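Local coordinates for protein Csc2 (Thermofilum pendens, PDB 4TXD) that binds RNA as a zinc-containing Cas7-family protein of type I-D CRISPR immunity, probably forming the backbone of the interference complex, at residues Asp249-Ser261 against His337-Ser351. Residues are numbered along the deposited sequence; the frame is centred on the assembly and turned at random.
Sequences DLTEPELVATLYS and HKDPNGLFKDLWRSS
Ser350 OG is gripped by two side chains at the start of the facing helix: it receives a hydrogen bond from Thr251 OG1 at 2.7 Å and donates one to Glu254 OE2, also at 2.7 Å. Both partners belong to the capping box of helix 252-261, where N-cap Thr251 gives a nearly straight bond from its N to Glu254 OE1 and Glu254 N returns a weak one to Thr251 OG1. The helix start is thereby tied to helix 343-351 in this RRM-like Cas7 protein; the axes of these segments come within 8.4 Å, with a signed crossing angle of -123°. The chi1 of Ser350 (-166°) turns OG away from the backbone N toward the capping box. OG meets OE2 from above the carboxylate plane. Arg45 and Arg196 form salt bridges with OE2 and OE1, which probably keeps this buried carboxylate charged.

In the same first turn, Pro253 is a knob in the hole formed by Leu343, Asp346, Leu347 and Ser350; its CG lies 3.7 Å from Asp346 O. Leu343 spreads its two methyls over the next turn, CD1 against Val256 CG1 and CD2 against Ala257 CB. Ala257 CB also rests on both methyls of Leu347, 3.7 Å from CD1. The Phe344 ring is sandwiched: Leu347 CD2 lies over the centre of one face and His337 CB over the other, while Leu108 and Tyr112 of helix 94-115 also touch its side chain. Beyond Ser350, Ser351 OG bonds Phe167 O and Thr172 OG1; Ser351 lies near, without touching, the zinc site of Cys146, Asp165, Cys168 and Cys171.

At the far end, Tyr260 CG is anti to the backbone N (chi1 -177°), carrying the phenol out to His337. The imidazole bonds Glu111 through NE2, and its ND1 lies at the edge of the Tyr260 ring, hydrogen-bonded to Tyr260 OH at 3.1 Å.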
ATOM      1  N   ASP A 249      -7.082 -11.684  -0.336  1.00 25.30           N
ATOM      2  CA  ASP A 249      -8.537 -11.526  -0.397  1.00 24.90           C
ATOM      3  C   ASP A 249      -8.985 -10.267  -1.126  1.00 26.43           C
ATOM      4  O   ASP A 249     -10.006  -9.668  -0.782  1.00 27.21           O
ATOM      5  CB  ASP A 249      -9.121 -11.550   1.021  1.00 25.92           C
ATOM      6  CG  ASP A 249      -8.899 -12.879   1.701  1.00 35.57           C
ATOM      7  OD1 ASP A 249      -8.933 -13.905   0.991  1.00 32.28           O
ATOM      8  OD2 ASP A 249      -8.674 -12.903   2.929  1.00 33.72           O
ATOM      9  N   LEU A 250      -8.221  -9.870  -2.141  1.00 25.14           N
ATOM     10  CA  LEU A 250      -8.597  -8.740  -2.971  1.00 22.43           C
ATOM     11  C   LEU A 250      -9.391  -9.190  -4.188  1.00 22.67           C
ATOM     12  O   LEU A 250      -9.208 -10.300  -4.688  1.00 25.11           O
ATOM     13  CB  LEU A 250      -7.359  -7.964  -3.451  1.00 26.82           C
ATOM     14  CG  LEU A 250      -6.434  -7.351  -2.400  1.00 25.08           C
ATOM     15  CD1 LEU A 250      -5.400  -6.492  -3.092  1.00 23.17           C
ATOM     16  CD2 LEU A 250      -7.238  -6.522  -1.402  1.00 21.65           C
ATOM     17  N   THR A 251     -10.268  -8.310  -4.652  1.00 24.72           N
ATOM     18  CA  THR A 251     -10.868  -8.438  -5.981  1.00 31.46           C
ATOM     19  C   THR A 251      -9.912  -7.906  -7.044  1.00 32.79           C
ATOM     20  O   THR A 251      -8.928  -7.248  -6.717  1.00 27.94           O
ATOM     21  CB  THR A 251     -12.172  -7.661  -6.083  1.00 23.90           C
ATOM     22  OG1 THR A 251     -11.889  -6.273  -5.901  1.00 25.29           O
ATOM     23  CG2 THR A 251     -13.173  -8.119  -5.001  1.00 22.73           C
ATOM     24  N   GLU A 252     -10.236  -8.143  -8.298  1.00 28.66           N
ATOM     25  CA  GLU A 252      -9.480  -7.647  -9.406  1.00 26.92           C
ATOM     26  C   GLU A 252      -9.229  -6.156  -9.370  1.00 26.79           C
ATOM     27  O   GLU A 252      -8.111  -5.760  -9.426  1.00 30.99           O
ATOM     28  CB  GLU A 252     -10.096  -8.092 -10.732  1.00 30.45           C
ATOM     29  CG  GLU A 252      -9.485  -7.469 -11.958  1.00 35.64           C
ATOM     30  CD  GLU A 252      -9.808  -8.220 -13.238  1.00 57.42           C
ATOM     31  OE1 GLU A 252     -10.289  -9.349 -13.209  1.00 50.18           O
ATOM     32  OE2 GLU A 252      -9.535  -7.672 -14.289  1.00 68.40           O
ATOM     33  N   PRO A 253     -10.240  -5.322  -9.256  1.00 27.99           N
ATOM     34  CA  PRO A 253      -9.920  -3.891  -9.259  1.00 23.85           C
ATOM     35  C   PRO A 253      -9.176  -3.402  -8.012  1.00 32.67           C
ATOM     36  O   PRO A 253      -8.459  -2.396  -8.072  1.00 24.40           O
ATOM     37  CB  PRO A 253     -11.294  -3.213  -9.355  1.00 28.53           C
ATOM     38  CG  PRO A 253     -12.266  -4.229  -8.915  1.00 24.23           C
ATOM     39  CD  PRO A 253     -11.696  -5.566  -9.259  1.00 31.19           C
ATOM     40  N   GLU A 254      -9.364  -4.083  -6.891  1.00 27.98           N
ATOM     41  CA  GLU A 254      -8.631  -3.729  -5.682  1.00 24.02           C
ATOM     42  C   GLU A 254      -7.137  -4.022  -5.882  1.00 23.20           C
ATOM     43  O   GLU A 254      -6.274  -3.188  -5.568  1.00 25.32           O
ATOM     44  CB  GLU A 254      -9.201  -4.486  -4.485  1.00 23.90           C
ATOM     45  CG  GLU A 254     -10.600  -3.998  -4.103  1.00 23.92           C
ATOM     46  CD  GLU A 254     -11.294  -4.892  -3.082  1.00 26.08           C
ATOM     47  OE1 GLU A 254     -10.728  -5.930  -2.679  1.00 24.22           O
ATOM     48  OE2 GLU A 254     -12.423  -4.544  -2.692  1.00 28.70           O
ATOM     49  N   LEU A 255      -6.850  -5.196  -6.426  1.00 20.95           N
ATOM     50  CA  LEU A 255      -5.484  -5.579  -6.736  1.00 27.63           C
ATOM     51  C   LEU A 255      -4.820  -4.613  -7.711  1.00 33.11           C
ATOM     52  O   LEU A 255      -3.715  -4.130  -7.465  1.00 24.75           O
ATOM     53  CB  LEU A 255      -5.432  -6.985  -7.323  1.00 28.86           C
ATOM     54  CG  LEU A 255      -4.028  -7.281  -7.870  1.00 35.00           C
ATOM     55  CD1 LEU A 255      -3.224  -8.059  -6.860  1.00 31.25           C
ATOM     56  CD2 LEU A 255      -4.088  -8.007  -9.183  1.00 37.73           C
ATOM     57  N   VAL A 256      -5.489  -4.345  -8.827  1.00 28.66           N
ATOM     58  CA  VAL A 256      -4.905  -3.482  -9.843  1.00 26.22           C
ATOM     59  C   VAL A 256      -4.723  -2.071  -9.323  1.00 26.39           C
ATOM     60  O   VAL A 256      -3.678  -1.454  -9.558  1.00 24.45           O
ATOM     61  CB  VAL A 256      -5.751  -3.461 -11.130  1.00 27.42           C
ATOM     62  CG1 VAL A 256      -5.178  -2.433 -12.120  1.00 27.26           C
ATOM     63  CG2 VAL A 256      -5.782  -4.859 -11.742  1.00 25.60           C
ATOM     64  N   ALA A 257      -5.716  -1.555  -8.599  1.00 23.77           N
ATOM     65  CA  ALA A 257      -5.591  -0.215  -8.024  1.00 22.71           C
ATOM     66  C   ALA A 257      -4.467  -0.151  -6.981  1.00 21.75           C
ATOM     67  O   ALA A 257      -3.820   0.887  -6.821  1.00 20.00           O
ATOM     68  CB  ALA A 257      -6.914   0.233  -7.398  1.00 25.39           C
ATOM     69  N   THR A 258      -4.244  -1.253  -6.271  1.00 23.30           N
ATOM     70  CA  THR A 258      -3.177  -1.269  -5.273  1.00 23.84           C
ATOM     71  C   THR A 258      -1.822  -1.222  -5.987  1.00 19.74           C
ATOM     72  O   THR A 258      -0.967  -0.406  -5.646  1.00 20.79           O
ATOM     73  CB  THR A 258      -3.299  -2.500  -4.354  1.00 28.30           C
ATOM     74  OG1 THR A 258      -4.503  -2.368  -3.593  1.00 26.37           O
ATOM     75  CG2 THR A 258      -2.117  -2.603  -3.384  1.00 24.83           C
ATOM     76  N   LEU A 259      -1.651  -2.071  -7.002  1.00 24.02           N
ATOM     77  CA  LEU A 259      -0.430  -2.046  -7.817  1.00 31.50           C
ATOM     78  C   LEU A 259      -0.190  -0.654  -8.387  1.00 29.01           C
ATOM     79  O   LEU A 259       0.922  -0.138  -8.366  1.00 24.35           O
ATOM     80  CB  LEU A 259      -0.508  -3.073  -8.953  1.00 25.19           C
ATOM     81  CG  LEU A 259      -0.559  -4.543  -8.533  1.00 31.61           C
ATOM     82  CD1 LEU A 259      -0.648  -5.446  -9.757  1.00 35.60           C
ATOM     83  CD2 LEU A 259       0.646  -4.907  -7.700  1.00 32.82           C
ATOM     84  N   TYR A 260      -1.254  -0.033  -8.870  1.00 26.73           N
ATOM     85  CA  TYR A 260      -1.174   1.284  -9.494  1.00 28.43           C
ATOM     86  C   TYR A 260      -0.865   2.399  -8.498  1.00 30.00           C
ATOM     87  O   TYR A 260      -0.163   3.358  -8.822  1.00 24.19           O
ATOM     88  CB  TYR A 260      -2.491   1.574 -10.225  1.00 28.07           C
ATOM     89  CG  TYR A 260      -2.559   2.869 -10.996  1.00 29.07           C
ATOM     90  CD1 TYR A 260      -1.969   2.988 -12.255  1.00 27.20           C
ATOM     91  CD2 TYR A 260      -3.253   3.963 -10.488  1.00 25.29           C
ATOM     92  CE1 TYR A 260      -2.055   4.171 -12.970  1.00 23.90           C
ATOM     93  CE2 TYR A 260      -3.350   5.145 -11.203  1.00 30.47           C
ATOM     94  CZ  TYR A 260      -2.750   5.241 -12.443  1.00 31.15           C
ATOM     95  OH  TYR A 260      -2.847   6.417 -13.143  1.00 31.84           O
ATOM     96  N   SER A 261      -1.387   2.287  -7.280  1.00 24.59           N
ATOM     97  CA  SER A 261      -1.083   3.286  -6.264  1.00 20.95           C
ATOM     98  C   SER A 261       0.410   3.247  -5.931  1.00 22.07           C
ATOM     99  O   SER A 261       1.044   4.285  -5.748  1.00 24.76           O
ATOM    100  CB  SER A 261      -1.917   3.052  -4.998  1.00 25.23           C
ATOM    101  OG  SER A 261      -3.303   3.306  -5.241  1.00 25.29           O
ATOM    102  N   HIS A 337      -7.081   6.609 -13.925  1.00 33.39           N
ATOM    103  CA  HIS A 337      -7.856   6.888 -12.720  1.00 34.79           C
ATOM    104  C   HIS A 337      -8.672   8.157 -12.888  1.00 30.41           C
ATOM    105  O   HIS A 337      -9.441   8.524 -12.009  1.00 30.21           O
ATOM    106  CB  HIS A 337      -6.944   6.994 -11.487  1.00 34.54           C
ATOM    107  CG  HIS A 337      -6.163   8.270 -11.416  1.00 29.48           C
ATOM    108  ND1 HIS A 337      -4.956   8.441 -12.062  1.00 30.39           N
ATOM    109  CD2 HIS A 337      -6.421   9.439 -10.782  1.00 27.47           C
ATOM    110  CE1 HIS A 337      -4.502   9.657 -11.822  1.00 26.09           C
ATOM    111  NE2 HIS A 337      -5.369  10.283 -11.044  1.00 30.79           N
ATOM    112  N   LYS A 338      -8.518   8.816 -14.032  1.00 33.36           N
ATOM    113  CA  LYS A 338      -9.290  10.025 -14.322  1.00 38.13           C
ATOM    114  C   LYS A 338     -10.424   9.751 -15.319  1.00 33.42           C
ATOM    115  O   LYS A 338     -11.101  10.668 -15.775  1.00 40.58           O
ATOM    116  CB  LYS A 338      -8.372  11.131 -14.852  1.00 37.96           C
ATOM    117  CG  LYS A 338      -7.577  11.824 -13.758  1.00 38.90           C
ATOM    118  CD  LYS A 338      -6.706  12.948 -14.307  1.00 47.01           C
ATOM    119  CE  LYS A 338      -6.102  13.770 -13.171  1.00 56.65           C
ATOM    120  NZ  LYS A 338      -5.073  14.740 -13.649  1.00 59.86           N
ATOM    121  N   ASP A 339     -10.612   8.480 -15.653  1.00 31.06           N
ATOM    122  CA  ASP A 339     -11.724   8.054 -16.493  1.00 34.46           C
ATOM    123  C   ASP A 339     -12.902   7.689 -15.590  1.00 35.56           C
ATOM    124  O   ASP A 339     -12.836   6.702 -14.858  1.00 29.97           O
ATOM    125  CB  ASP A 339     -11.305   6.866 -17.369  1.00 27.64           C
ATOM    126  CG  ASP A 339     -12.456   6.280 -18.183  1.00 34.75           C
ATOM    127  OD1 ASP A 339     -13.585   6.817 -18.147  1.00 36.50           O
ATOM    128  OD2 ASP A 339     -12.224   5.259 -18.862  1.00 35.73           O
ATOM    129  N   PRO A 340     -13.988   8.478 -15.652  1.00 43.10           N
ATOM    130  CA  PRO A 340     -15.164   8.283 -14.789  1.00 29.01           C
ATOM    131  C   PRO A 340     -15.707   6.864 -14.847  1.00 27.54           C
ATOM    132  O   PRO A 340     -16.317   6.398 -13.895  1.00 31.10           O
ATOM    133  CB  PRO A 340     -16.175   9.290 -15.352  1.00 38.81           C
ATOM    134  CG  PRO A 340     -15.311  10.389 -15.903  1.00 37.40           C
ATOM    135  CD  PRO A 340     -14.149   9.650 -16.534  1.00 35.35           C
ATOM    136  N   ASN A 341     -15.466   6.171 -15.947  1.00 26.23           N
ATOM    137  CA  ASN A 341     -15.955   4.819 -16.079  1.00 24.13           C
ATOM    138  C   ASN A 341     -14.838   3.799 -16.228  1.00 30.83           C
ATOM    139  O   ASN A 341     -15.076   2.668 -16.655  1.00 33.51           O
ATOM    140  CB  ASN A 341     -16.924   4.743 -17.261  1.00 36.44           C
ATOM    141  CG  ASN A 341     -18.108   5.665 -17.084  1.00 44.89           C
ATOM    142  OD1 ASN A 341     -18.950   5.441 -16.215  1.00 37.99           O
ATOM    143  ND2 ASN A 341     -18.168   6.722 -17.886  1.00 46.52           N
ATOM    144  N   GLY A 342     -13.623   4.187 -15.845  1.00 31.79           N
ATOM    145  CA  GLY A 342     -12.502   3.262 -15.864  1.00 32.73           C
ATOM    146  C   GLY A 342     -12.405   2.406 -14.603  1.00 43.23           C
ATOM    147  O   GLY A 342     -13.387   2.233 -13.877  1.00 33.55           O
ATOM    148  N   LEU A 343     -11.215   1.871 -14.347  1.00 30.13           N
ATOM    149  CA  LEU A 343     -10.985   0.982 -13.202  1.00 28.19           C
ATOM    150  C   LEU A 343     -11.468   1.524 -11.845  1.00 22.59           C
ATOM    151  O   LEU A 343     -11.913   0.748 -10.997  1.00 29.11           O
ATOM    152  CB  LEU A 343      -9.493   0.642 -13.089  1.00 31.33           C
ATOM    153  CG  LEU A 343      -9.136  -0.281 -11.917  1.00 29.87           C
ATOM    154  CD1 LEU A 343      -8.936  -1.706 -12.412  1.00 33.71           C
ATOM    155  CD2 LEU A 343      -7.916   0.224 -11.166  1.00 37.92           C
ATOM    156  N   PHE A 344     -11.373   2.828 -11.622  1.00 23.61           N
ATOM    157  CA  PHE A 344     -11.707   3.346 -10.292  1.00 26.34           C
ATOM    158  C   PHE A 344     -13.207   3.307 -10.030  1.00 35.83           C
ATOM    159  O   PHE A 344     -13.644   3.394  -8.881  1.00 26.92           O
ATOM    160  CB  PHE A 344     -11.170   4.764 -10.087  1.00 21.61           C
ATOM    161  CG  PHE A 344      -9.793   4.793  -9.443  1.00 24.15           C
ATOM    162  CD1 PHE A 344      -8.784   3.964  -9.915  1.00 31.07           C
ATOM    163  CD2 PHE A 344      -9.523   5.622  -8.366  1.00 27.95           C
ATOM    164  CE1 PHE A 344      -7.519   3.965  -9.325  1.00 39.43           C
ATOM    165  CE2 PHE A 344      -8.257   5.632  -7.764  1.00 30.30           C
ATOM    166  CZ  PHE A 344      -7.255   4.801  -8.248  1.00 26.40           C
ATOM    167  N   LYS A 345     -13.996   3.165 -11.088  1.00 28.50           N
ATOM    168  CA  LYS A 345     -15.419   2.930 -10.911  1.00 30.70           C
ATOM    169  C   LYS A 345     -15.617   1.530 -10.343  1.00 25.36           C
ATOM    170  O   LYS A 345     -16.381   1.326  -9.397  1.00 29.91           O
ATOM    171  CB  LYS A 345     -16.175   3.094 -12.234  1.00 31.46           C
ATOM    172  CG  LYS A 345     -17.700   3.084 -12.083  1.00 28.60           C
ATOM    173  CD  LYS A 345     -18.380   3.147 -13.455  1.00 31.24           C
ATOM    174  CE  LYS A 345     -19.904   3.126 -13.341  1.00 43.10           C
ATOM    175  NZ  LYS A 345     -20.583   3.180 -14.676  1.00 37.18           N
ATOM    176  N   ASP A 346     -14.915   0.562 -10.913  1.00 19.57           N
ATOM    177  CA  ASP A 346     -15.028  -0.800 -10.436  1.00 25.24           C
ATOM    178  C   ASP A 346     -14.410  -0.929  -9.045  1.00 26.00           C
ATOM    179  O   ASP A 346     -14.859  -1.742  -8.238  1.00 24.78           O
ATOM    180  CB  ASP A 346     -14.384  -1.754 -11.420  1.00 29.27           C
ATOM    181  CG  ASP A 346     -15.055  -1.704 -12.773  1.00 51.50           C
ATOM    182  OD1 ASP A 346     -16.297  -1.798 -12.813  1.00 38.95           O
ATOM    183  OD2 ASP A 346     -14.349  -1.539 -13.787  1.00 42.12           O
ATOM    184  N   LEU A 347     -13.408  -0.103  -8.769  1.00 24.46           N
ATOM    185  CA  LEU A 347     -12.797  -0.060  -7.446  1.00 27.52           C
ATOM    186  C   LEU A 347     -13.810   0.394  -6.391  1.00 30.26           C
ATOM    187  O   LEU A 347     -13.908  -0.181  -5.305  1.00 23.84           O
ATOM    188  CB  LEU A 347     -11.587   0.874  -7.443  1.00 24.59           C
ATOM    189  CG  LEU A 347     -10.851   1.014  -6.106  1.00 23.54           C
ATOM    190  CD1 LEU A 347     -10.189  -0.314  -5.683  1.00 21.87           C
ATOM    191  CD2 LEU A 347      -9.846   2.191  -6.141  1.00 21.85           C
ATOM    192  N   TRP A 348     -14.547   1.434  -6.700  1.00 25.74           N
ATOM    193  CA  TRP A 348     -15.570   1.938  -5.804  1.00 29.54           C
ATOM    194  C   TRP A 348     -16.701   0.903  -5.631  1.00 30.02           C
ATOM    195  O   TRP A 348     -17.115   0.632  -4.546  1.00 24.94           O
ATOM    196  CB  TRP A 348     -16.104   3.269  -6.288  1.00 26.43           C
ATOM    197  CG  TRP A 348     -15.604   4.489  -5.656  1.00 24.92           C
ATOM    198  CD1 TRP A 348     -14.948   5.478  -6.263  1.00 21.60           C
ATOM    199  CD2 TRP A 348     -15.769   4.903  -4.306  1.00 28.83           C
ATOM    200  NE1 TRP A 348     -14.673   6.470  -5.411  1.00 21.36           N
ATOM    201  CE2 TRP A 348     -15.166   6.148  -4.188  1.00 26.11           C
ATOM    202  CE3 TRP A 348     -16.366   4.342  -3.181  1.00 25.55           C
ATOM    203  CZ2 TRP A 348     -15.145   6.840  -3.014  1.00 26.31           C
ATOM    204  CZ3 TRP A 348     -16.331   5.022  -2.035  1.00 25.11           C
ATOM    205  CH2 TRP A 348     -15.729   6.253  -1.940  1.00 27.85           C
ATOM    206  N   ARG A 349     -17.152   0.311  -6.719  1.00 23.19           N
ATOM    207  CA  ARG A 349     -18.122  -0.792  -6.637  1.00 26.43           C
ATOM    208  C   ARG A 349     -17.643  -1.893  -5.690  1.00 30.26           C
ATOM    209  O   ARG A 349     -18.412  -2.412  -4.879  1.00 24.11           O
ATOM    210  CB  ARG A 349     -18.385  -1.414  -8.014  1.00 30.69           C
ATOM    211  CG  ARG A 349     -19.298  -0.615  -8.951  1.00 43.11           C
ATOM    212  CD  ARG A 349     -19.340  -1.247 -10.355  1.00 36.71           C
ATOM    213  NE  ARG A 349     -19.645  -2.672 -10.295  1.00 37.88           N
ATOM    214  CZ  ARG A 349     -18.834  -3.647 -10.707  1.00 47.25           C
ATOM    215  NH1 ARG A 349     -17.656  -3.370 -11.246  1.00 47.37           N
ATOM    216  NH2 ARG A 349     -19.209  -4.911 -10.589  1.00 46.78           N
ATOM    217  N   SER A 350     -16.369  -2.256  -5.808  1.00 22.57           N
ATOM    218  CA  SER A 350     -15.777  -3.289  -4.958  1.00 24.95           C
ATOM    219  C   SER A 350     -15.709  -2.859  -3.489  1.00 25.51           C
ATOM    220  O   SER A 350     -15.896  -3.672  -2.575  1.00 25.70           O
ATOM    221  CB  SER A 350     -14.375  -3.637  -5.462  1.00 23.49           C
ATOM    222  OG  SER A 350     -13.905  -4.832  -4.882  1.00 25.81           O
ATOM    223  N   SER A 351     -15.462  -1.594  -3.247  1.00 20.18           N
ATOM    224  CA  SER A 351     -15.298  -1.128  -1.903  1.00 22.54           C
ATOM    225  C   SER A 351     -16.623  -1.100  -1.181  1.00 28.04           C
ATOM    226  O   SER A 351     -16.714  -1.504  -0.073  1.00 22.12           O
ATOM    227  CB  SER A 351     -14.668   0.248  -1.852  1.00 22.25           C
ATOM    228  OG  SER A 351     -14.260   0.619  -0.583  1.00 22.35           O
TER